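Local coordinates for protein glutathione-independent glyoxalase DJ-1 (Schizosaccharomyces pombe, PDB 4QYT) that converts methylglyoxal to D-lactate in a single step without glutathione and helps protect the cell against reactive oxygen species, at residues Phe20-Gly25 / Thr166-Gly171; Gln129-Pro134 / Leu158-Gly163. All coordinates share one frame; numbering follows the deposited sequence. Where two conformers were deposited one is given.

Interaction 1: Phe20-Gly25 / Thr166-Gly171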
loop_
_atom_site.group_PDB
_atom_site.type_symbol
_atom_site.label_atom_id
_atom_site.label_comp_id
_atom_site.label_asym_id
_atom_site.label_seq_id
_atom_site.Cartn_x
_atom_site.Cartn_y
_atom_site.Cartn_z
ATOM N N PHE A 20 -2.760 4.817 2.524
ATOM C CA PHE A 20 -4.091 4.662 1.937
ATOM C C PHE A 20 -4.395 3.179 1.663
ATOM O O PHE A 20 -5.434 2.666 2.050
ATOM C CB PHE A 20 -4.202 5.490 0.642
ATOM C CG PHE A 20 -5.559 5.387 -0.033
ATOM C CD1 PHE A 20 -5.901 4.246 -0.779
ATOM C CD2 PHE A 20 -6.523 6.369 0.151
ATOM C CE1 PHE A 20 -7.157 4.118 -1.362
ATOM C CE2 PHE A 20 -7.768 6.245 -0.410
ATOM C CZ PHE A 20 -8.085 5.108 -1.139
ATOM N N SER A 21 -3.479 2.491 0.967
ATOM C CA SER A 21 -3.806 1.156 0.449
ATOM C C SER A 21 -3.998 0.091 1.520
ATOM O O SER A 21 -4.738 -0.862 1.305
ATOM C CB SER A 21 -2.733 0.717 -0.554
ATOM O OG SER A 21 -2.636 1.622 -1.649
ATOM N N ALA A 22 -3.264 0.175 2.628
ATOM C CA ALA A 22 -3.370 -0.881 3.624
ATOM C C ALA A 22 -4.777 -0.965 4.249
ATOM O O ALA A 22 -5.419 -2.023 4.142
ATOM C CB ALA A 22 -2.265 -0.745 4.670
ATOM N N PRO A 23 -5.292 0.102 4.890
ATOM C CA PRO A 23 -6.662 0.012 5.398
ATOM C C PRO A 23 -7.651 -0.281 4.285
ATOM O O PRO A 23 -8.627 -0.999 4.506
ATOM C CB PRO A 23 -6.877 1.359 6.095
ATOM C CG PRO A 23 -5.845 2.295 5.503
ATOM C CD PRO A 23 -4.673 1.397 5.230
ATOM N N TRP A 24 -7.468 0.312 3.110
ATOM C CA TRP A 24 -8.382 0.054 1.982
ATOM C C TRP A 24 -8.490 -1.444 1.704
ATOM O O TRP A 24 -9.573 -2.033 1.669
ATOM C CB TRP A 24 -7.884 0.774 0.723
ATOM C CG TRP A 24 -8.778 0.585 -0.453
ATOM C CD1 TRP A 24 -8.635 -0.380 -1.400
ATOM C CD2 TRP A 24 -9.975 1.278 -0.757
ATOM N NE1 TRP A 24 -9.663 -0.329 -2.277
ATOM C CE2 TRP A 24 -10.495 0.693 -1.930
ATOM C CE3 TRP A 24 -10.655 2.357 -0.182
ATOM C CZ2 TRP A 24 -11.660 1.153 -2.539
ATOM C CZ3 TRP A 24 -11.827 2.787 -0.794
ATOM C CH2 TRP A 24 -12.288 2.190 -1.953
ATOM N N GLY A 25 -7.338 -2.081 1.513
ATOM C CA GLY A 25 -7.317 -3.476 1.152
ATOM C C GLY A 25 -7.791 -4.392 2.262
ATOM O O GLY A 25 -8.369 -5.453 1.993
ATOM N N THR A 166 3.958 0.707 9.328
ATOM C CA THR A 166 2.956 0.251 10.296
ATOM C C THR A 166 1.540 0.331 9.729
ATOM O O THR A 166 0.592 0.057 10.476
ATOM C CB THR A 166 3.031 1.038 11.600
ATOM O OG1 THR A 166 2.659 2.395 11.374
ATOM C CG2 THR A 166 4.394 0.981 12.182
ATOM N N ALA A 167 1.391 0.596 8.429
ATOM C CA ALA A 167 0.055 0.767 7.863
ATOM C C ALA A 167 -0.779 -0.504 7.925
ATOM O O ALA A 167 -1.992 -0.436 8.152
ATOM C CB ALA A 167 0.157 1.309 6.475
ATOM N N MET A 168 -0.153 -1.658 7.724
ATOM C CA MET A 168 -0.886 -2.904 7.847
ATOM C C MET A 168 -1.346 -3.167 9.286
ATOM O O MET A 168 -2.503 -3.498 9.536
ATOM C CB MET A 168 -0.070 -4.094 7.321
ATOM C CG MET A 168 0.163 -4.063 5.806
ATOM S SD MET A 168 -1.334 -4.229 4.820
ATOM C CE MET A 168 -1.680 -5.946 5.127
ATOM N N LEU A 169 -0.444 -2.972 10.245
ATOM C CA LEU A 169 -0.828 -3.098 11.658
ATOM C C LEU A 169 -1.931 -2.132 12.048
ATOM O O LEU A 169 -2.850 -2.478 12.823
ATOM C CB LEU A 169 0.382 -2.889 12.554
ATOM C CG LEU A 169 1.419 -4.011 12.521
ATOM C CD1 LEU A 169 2.687 -3.516 13.159
ATOM C CD2 LEU A 169 0.909 -5.275 13.204
ATOM N N PHE A 170 -1.893 -0.926 11.503
ATOM C CA PHE A 170 -2.912 0.089 11.713
ATOM C C PHE A 170 -4.264 -0.344 11.159
ATOM O O PHE A 170 -5.286 -0.279 11.865
ATOM C CB PHE A 170 -2.414 1.355 11.021
ATOM C CG PHE A 170 -3.430 2.460 10.882
ATOM C CD1 PHE A 170 -3.872 3.155 11.994
ATOM C CD2 PHE A 170 -3.894 2.867 9.651
ATOM C CE1 PHE A 170 -4.733 4.226 11.869
ATOM C CE2 PHE A 170 -4.738 3.956 9.498
ATOM C CZ PHE A 170 -5.151 4.642 10.620
ATOM N N GLY A 171 -4.293 -0.782 9.906
ATOM C CA GLY A 171 -5.559 -1.259 9.330
ATOM C C GLY A 171 -6.146 -2.408 10.109
ATOM O O GLY A 171 -7.358 -2.483 10.325
#

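Interaction 2: Gln129-Pro134 / Leu158-Gly163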
loop_
_atom_site.group_PDB
_atom_site.type_symbol
_atom_site.label_atom_id
_atom_site.label_comp_id
_atom_site.label_asym_id
_atom_site.label_seq_id
_atom_site.Cartn_x
_atom_site.Cartn_y
_atom_site.Cartn_z
ATOM N N GLN A 129 -2.466 9.852 25.337
ATOM C CA GLN A 129 -1.346 9.221 24.639
ATOM C C GLN A 129 -1.604 9.175 23.134
ATOM O O GLN A 129 -2.754 9.243 22.696
ATOM C CB GLN A 129 -1.145 7.803 25.169
ATOM C CG GLN A 129 -0.911 7.770 26.678
ATOM C CD GLN A 129 -0.495 6.407 27.196
ATOM O OE1 GLN A 129 0.511 6.285 27.901
ATOM N NE2 GLN A 129 -1.351 5.409 26.987
ATOM N N ILE A 130 -0.533 9.051 22.353
ATOM C CA ILE A 130 -0.641 9.086 20.894
ATOM C C ILE A 130 0.630 8.498 20.342
ATOM O O ILE A 130 1.675 8.482 21.010
ATOM C CB ILE A 130 -0.905 10.528 20.391
ATOM C CG1 ILE A 130 -1.742 10.525 19.102
ATOM C CG2 ILE A 130 0.390 11.348 20.314
ATOM C CD1 ILE A 130 -2.203 11.892 18.664
ATOM N N THR A 131 0.575 8.078 19.090
ATOM C CA THR A 131 1.805 7.967 18.329
ATOM C C THR A 131 1.618 8.611 16.975
ATOM O O THR A 131 0.532 9.059 16.650
ATOM C CB THR A 131 2.313 6.514 18.221
ATOM O OG1 THR A 131 3.678 6.547 17.796
ATOM C CG2 THR A 131 1.511 5.703 17.252
ATOM N N GLY A 132 2.691 8.646 16.208
ATOM C CA GLY A 132 2.669 9.226 14.882
ATOM C C GLY A 132 4.060 9.088 14.336
ATOM O O GLY A 132 4.938 8.356 14.862
ATOM N N HIS A 133 4.314 9.708 13.193
ATOM C CA HIS A 133 5.612 9.534 12.570
ATOM C C HIS A 133 6.656 10.229 13.449
ATOM O O HIS A 133 6.367 11.281 14.000
ATOM C CB HIS A 133 5.586 10.123 11.157
ATOM C CG HIS A 133 6.751 9.691 10.316
ATOM N ND1 HIS A 133 7.865 10.478 10.139
ATOM C CD2 HIS A 133 7.042 8.502 9.730
ATOM C CE1 HIS A 133 8.788 9.796 9.487
ATOM N NE2 HIS A 133 8.299 8.606 9.186
ATOM N N PRO A 134 7.823 9.573 13.655
ATOM C CA PRO A 134 8.892 10.204 14.448
ATOM C C PRO A 134 9.155 11.651 14.052
ATOM O O PRO A 134 9.496 12.468 14.900
ATOM C CB PRO A 134 10.097 9.321 14.163
ATOM C CG PRO A 134 9.486 7.971 13.990
ATOM C CD PRO A 134 8.203 8.209 13.230
ATOM N N LEU A 158 -9.830 5.985 19.407
ATOM C CA LEU A 158 -8.843 6.613 18.524
ATOM C C LEU A 158 -7.649 5.664 18.375
ATOM O O LEU A 158 -6.965 5.350 19.368
ATOM C CB LEU A 158 -8.366 7.928 19.108
ATOM C CG LEU A 158 -7.236 8.627 18.323
ATOM C CD1 LEU A 158 -7.670 9.007 16.917
ATOM C CD2 LEU A 158 -6.697 9.816 19.105
ATOM N N ILE A 159 -7.406 5.252 17.144
ATOM C CA ILE A 159 -6.243 4.471 16.789
ATOM C C ILE A 159 -5.266 5.417 16.079
ATOM O O ILE A 159 -5.624 6.058 15.084
ATOM C CB ILE A 159 -6.661 3.334 15.824
ATOM C CG1 ILE A 159 -7.593 2.314 16.511
ATOM C CG2 ILE A 159 -5.425 2.630 15.263
ATOM C CD1 ILE A 159 -9.042 2.722 16.731
ATOM N N THR A 160 -4.017 5.441 16.559
ATOM C CA THR A 160 -2.954 6.170 15.870
ATOM C C THR A 160 -1.768 5.256 15.589
ATOM O O THR A 160 -1.611 4.207 16.219
ATOM C CB THR A 160 -2.539 7.439 16.644
ATOM O OG1 THR A 160 -2.045 7.102 17.942
ATOM C CG2 THR A 160 -3.651 8.437 16.714
ATOM N N SER A 161 -1.006 5.595 14.552
ATOM C CA SER A 161 0.078 4.742 14.098
ATOM C C SER A 161 1.164 5.538 13.394
ATOM O O SER A 161 0.991 6.695 13.097
ATOM C CB SER A 161 -0.500 3.673 13.196
ATOM O OG SER A 161 0.378 2.650 12.838
ATOM N N GLN A 162 2.339 4.938 13.248
ATOM C CA GLN A 162 3.552 5.699 12.973
ATOM C C GLN A 162 3.832 6.019 11.503
ATOM O O GLN A 162 4.287 7.129 11.192
ATOM C CB GLN A 162 4.754 4.956 13.551
ATOM C CG GLN A 162 4.710 4.883 15.078
ATOM C CD GLN A 162 5.975 4.347 15.681
ATOM O OE1 GLN A 162 6.422 3.250 15.350
ATOM N NE2 GLN A 162 6.573 5.127 16.583
ATOM N N GLY A 163 3.713 5.070 10.587
ATOM C CA GLY A 163 4.268 5.315 9.268
ATOM C C GLY A 163 3.925 4.269 8.260
ATOM O O GLY A 163 3.144 3.366 8.524
#

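Interaction 1: Phe20-Gly25 / Thr166-Gly171
Ala22 points its CB toward the first turn of helix 167-178, where three groups receive it. Ala167 CB lies 3.7 Å from Ala22 CB, methyl against methyl, while the carbonyl Ala167 O is 3.5 Å from the same carbon. The third group is a sulfur: Met168 SD stands 3.6 Å from Ala22 CB although Met168 sends its own CB away from the partner helix. Its torsions explain the return. CG sits beside the backbone N, anti to the carbonyl carbon, and the bend at chi2 (-65°) brings SD back toward helix 17-29.

One turn further along helix 167-178, at Gly171, the contact passes from methyls to backbone. Gly171 CA comes 4.3 Å from Pro23 CA, and a CB on Gly171 would fall a tight 3.3 Å from Pro23 CA, consistent with the close backbone approach depending on the missing side chain. The Pro23 ring lies against Phe170 at the looser distance of 4.5 Å between Pro23 CG and Phe170 CE2. No hydrogen bond joins the segments, and small residues on both sides are consistent with the axes of segments 20-25 and 167-171 approaching to 8.0 Å, crossing at -35°. Helix 17-29 is kinked at Pro23, whose N makes no bond to the preceding turn.

Ala167 also lies close to Glu19, an inferred active-site residue, which places this packing next to the catalytic region. From the second subunit, Ile18 packs on Met168 and Ser21 OG is hydrogen-bonded to Ser21 OG of this chain, so the helix pair belongs to the dimer interface. Phe20 points away from the contact, and its ring and that of Trp24 touch strands 7-12 and 34-39, with Phe20 CE1 3.6 Å above the Trp24 ring plane, toward its rim; Phe170 packs on strand 158-161.

Interaction 2: Gln129-Pro134 / Leu158-Gly163
Ile130-His133 runs beside Thr160-Gly163 in nearly the same direction, 13° apart, with Gly132 CA 4.1 Å from Gln162 CA. In this DJ-1/PfpI α/β fold the pairing brings strand 129-130, outside the central sheet, and the loop bearing the inferred active-site His133 against the C-terminal end of sheet strand 158-161. The link is made by a side chain: Thr131 N donates to Thr160 OG1 at 3.0 Å, almost straight at 172°. Thr160 holds OG1 between its backbone N and carbonyl carbon (chi1 61°), aimed at that N-H, while its CG2 packs 3.7 Å from Ile130 CG1, the two side chains crossing at about a right angle. An alanine here would probably leave the Thr131 N-H without this acceptor and open a gap beside Ile130.

Thr131 sets CG2 3.6 Å from Ser161 CA, and Gln162 CG passes 3.3 Å from Thr131 OG1. The polar ends have other partners: Thr131 OG1 bonds Leu148 O, and Gln162 NE2 bonds Tyr147 OH and Asp149 OD1. His133 is held at both ring nitrogens, ND1 by Ser135 OG and NE2 by Ser190 O of the second subunit. Gln162 O meets the same ring at its edge, near the ring plane, 3.4 Å from His133 CD2.

Along the chain the segments come in the order 20-25, 129-134, 158-163, 166-171, so interaction 2 falls entirely between the two halves of interaction 1. Their centres are 13 Å apart. Strand 158-161, a member of the seven-stranded mixed sheet, leads through a short loop into helix 167-178, and this unit supplies one side of each contact. Its two parts meet directly: Thr166 OG1 is 2.7 Å from Ser161 OG, a probable hydrogen bond, and Phe170 CD1 packs 3.7 Å from Ile159 CG2. Both contacts also reach the second subunit. His133 lies in interaction 2, and Glu19 is close to Ala167 and Gly163, so both inferred active-site residues lie near this strand-loop-helix connection.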